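Local coordinates for endonuclease 2 (Arabidopsis thaliana, PDB 4CXP), which cleaves RNA and single-stranded DNA, and less readily double-stranded DNA, as a metal-dependent endonuclease of the S1/P1 nuclease family, at residues A167-S172 with E234-R239. Sequence-based numbering, arbitrary orientation.
Sequences ADLYNS and EYFYSR
Leu-169, on the segment 167-172 of helix 153-169, reaches to Phe-236 and Tyr-237, near the start of the long helix 233-262, in a helix-to-helix contact of the largely helical S1/P1 nuclease fold. It is a small example of two helices joined by side chains while their backbones stay apart: the nearest CA atoms, of Leu-169 and Tyr-237, are 10.6 Å from each other.

The two methyl groups of Leu-169 divide the apolar contact between the two rings. Leu-169 CD1 lies 3.8 Å from Phe-236 CZ, meeting the ring obliquely, whereas Leu-169 CD2 stands at the edge of the Tyr-237 ring, near its plane, 4.4 Å from Tyr-237 CE1. With CG anti to the backbone N (chi1 174°), the phenyl group of Phe-236 extends against the leucine, which comes from the opposite direction. Thr-164 and Ala-165 of helix 153-169 and Trp-146 of strand 143-146 also touch this buried ring. Within helix 233-262, Phe-236 CD2 sits 3.7 Å above the centre of the Tyr-237 ring, so the phenol meets one neighbour over a face and another at an edge.

The polar part is indirect and runs between two exposed residues, Asp-168 and Tyr-237. One water joins the two helices: its O lies 2.8 Å from Tyr-237 OH, and the same water O gives a weak hydrogen bond, 3.4 Å long, to Asp-168 OD2.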
loop_
_atom_site.group_PDB
_atom_site.type_symbol
_atom_site.label_atom_id
_atom_site.label_comp_id
_atom_site.label_asym_id
_atom_site.label_seq_id
_atom_site.Cartn_x
_atom_site.Cartn_y
_atom_site.Cartn_z
ATOM N N ALA A 167 -8.090 -16.631 6.924
ATOM C CA ALA A 167 -8.861 -17.850 7.131
ATOM C C ALA A 167 -8.103 -18.860 7.997
ATOM O O ALA A 167 -8.580 -19.259 9.054
ATOM C CB ALA A 167 -9.228 -18.466 5.784
ATOM N N ASP A 168 -6.943 -19.301 7.543
ATOM C CA ASP A 168 -6.280 -20.439 8.130
ATOM C C ASP A 168 -5.603 -20.103 9.434
ATOM O O ASP A 168 -5.596 -20.923 10.357
ATOM C CB ASP A 168 -5.202 -21.045 7.210
ATOM C CG ASP A 168 -5.718 -21.753 5.985
ATOM O OD1 ASP A 168 -6.899 -21.635 5.634
ATOM O OD2 ASP A 168 -4.863 -22.455 5.342
ATOM N N LEU A 169 -4.944 -18.955 9.508
ATOM C CA LEU A 169 -4.155 -18.598 10.686
ATOM C C LEU A 169 -4.966 -17.806 11.700
ATOM O O LEU A 169 -4.778 -17.976 12.901
ATOM C CB LEU A 169 -2.886 -17.820 10.303
ATOM C CG LEU A 169 -1.974 -18.526 9.313
ATOM C CD1 LEU A 169 -0.787 -17.642 9.000
ATOM C CD2 LEU A 169 -1.520 -19.880 9.821
ATOM N N TYR A 170 -5.872 -16.950 11.227
ATOM C CA TYR A 170 -6.625 -16.076 12.098
ATOM C C TYR A 170 -8.086 -16.477 12.220
ATOM O O TYR A 170 -8.874 -15.752 12.835
ATOM C CB TYR A 170 -6.478 -14.587 11.702
ATOM C CG TYR A 170 -5.040 -14.129 11.840
ATOM C CD1 TYR A 170 -4.536 -13.692 13.059
ATOM C CD2 TYR A 170 -4.169 -14.179 10.775
ATOM C CE1 TYR A 170 -3.211 -13.319 13.199
ATOM C CE2 TYR A 170 -2.852 -13.814 10.910
ATOM C CZ TYR A 170 -2.363 -13.388 12.113
ATOM O OH TYR A 170 -1.052 -13.012 12.233
ATOM N N ASN A 171 -8.455 -17.643 11.705
ATOM C CA ASN A 171 -9.770 -18.206 12.007
ATOM C C ASN A 171 -10.897 -17.239 11.645
ATOM O O ASN A 171 -11.878 -17.135 12.360
ATOM C CB ASN A 171 -9.841 -18.613 13.472
ATOM C CG ASN A 171 -8.718 -19.550 13.833
ATOM O OD1 ASN A 171 -8.692 -20.702 13.390
ATOM N ND2 ASN A 171 -7.773 -19.070 14.624
ATOM N N SER A 172 -10.732 -16.534 10.528
ATOM C CA SER A 172 -11.726 -15.588 10.024
ATOM C C SER A 172 -11.972 -14.386 10.928
ATOM O O SER A 172 -12.983 -13.698 10.766
ATOM C CB SER A 172 -13.070 -16.269 9.823
ATOM O OG SER A 172 -13.810 -16.213 11.034
ATOM N N GLU A 234 4.868 -23.616 1.130
ATOM C CA GLU A 234 6.244 -23.145 1.219
ATOM C C GLU A 234 6.315 -21.650 0.893
ATOM O O GLU A 234 6.960 -20.872 1.608
ATOM C CB GLU A 234 7.154 -23.941 0.293
ATOM C CG GLU A 234 8.608 -23.545 0.348
ATOM C CD GLU A 234 9.435 -24.356 -0.628
ATOM O OE1 GLU A 234 9.469 -23.994 -1.823
ATOM O OE2 GLU A 234 10.032 -25.358 -0.204
ATOM N N TYR A 235 5.670 -21.248 -0.185
ATOM C CA TYR A 235 5.664 -19.844 -0.585
ATOM C C TYR A 235 4.894 -18.998 0.427
ATOM O O TYR A 235 5.331 -17.924 0.809
ATOM C CB TYR A 235 5.089 -19.704 -1.991
ATOM C CG TYR A 235 5.264 -18.333 -2.617
ATOM C CD1 TYR A 235 4.347 -17.307 -2.415
ATOM C CD2 TYR A 235 6.365 -18.060 -3.425
ATOM C CE1 TYR A 235 4.506 -16.086 -3.012
ATOM C CE2 TYR A 235 6.539 -16.824 -4.025
ATOM C CZ TYR A 235 5.589 -15.847 -3.831
ATOM O OH TYR A 235 5.688 -14.614 -4.414
ATOM N N PHE A 236 3.728 -19.475 0.838
ATOM C CA PHE A 236 2.900 -18.787 1.800
ATOM C C PHE A 236 3.656 -18.462 3.074
ATOM O O PHE A 236 3.710 -17.305 3.490
ATOM C CB PHE A 236 1.658 -19.637 2.083
ATOM C CG PHE A 236 0.778 -19.086 3.173
ATOM C CD1 PHE A 236 0.010 -17.963 2.971
ATOM C CD2 PHE A 236 0.732 -19.698 4.411
ATOM C CE1 PHE A 236 -0.814 -17.474 3.967
ATOM C CE2 PHE A 236 -0.076 -19.219 5.412
ATOM C CZ PHE A 236 -0.854 -18.097 5.196
ATOM N N TYR A 237 4.208 -19.469 3.740
ATOM C CA TYR A 237 4.834 -19.230 5.033
ATOM C C TYR A 237 6.086 -18.390 4.911
ATOM O O TYR A 237 6.398 -17.611 5.798
ATOM C CB TYR A 237 5.134 -20.543 5.755
ATOM C CG TYR A 237 3.907 -21.246 6.262
ATOM C CD1 TYR A 237 3.118 -20.670 7.216
ATOM C CD2 TYR A 237 3.580 -22.509 5.805
ATOM C CE1 TYR A 237 2.001 -21.331 7.688
ATOM C CE2 TYR A 237 2.477 -23.178 6.271
ATOM C CZ TYR A 237 1.677 -22.577 7.205
ATOM O OH TYR A 237 0.569 -23.229 7.697
ATOM N N SER A 238 6.816 -18.533 3.820
ATOM C CA SER A 238 8.037 -17.772 3.673
ATOM C C SER A 238 7.786 -16.314 3.301
ATOM O O SER A 238 8.584 -15.470 3.663
ATOM C CB SER A 238 8.989 -18.428 2.697
ATOM O OG SER A 238 8.458 -18.529 1.421
ATOM N N ARG A 239 6.694 -16.018 2.594
ATOM C CA ARG A 239 6.390 -14.650 2.184
ATOM C C ARG A 239 5.481 -13.921 3.155
ATOM O O ARG A 239 5.412 -12.697 3.098
ATOM C CB ARG A 239 5.810 -14.609 0.761
ATOM C CG ARG A 239 6.851 -14.633 -0.332
ATOM C CD ARG A 239 7.780 -15.834 -0.324
ATOM N NE ARG A 239 8.652 -15.769 -1.483
ATOM C CZ ARG A 239 9.548 -16.676 -1.792
ATOM N NH1 ARG A 239 9.753 -17.695 -0.977
ATOM N NH2 ARG A 239 10.235 -16.533 -2.902
HETATM O O HOH W 1 -2.044 -22.293 7.174
#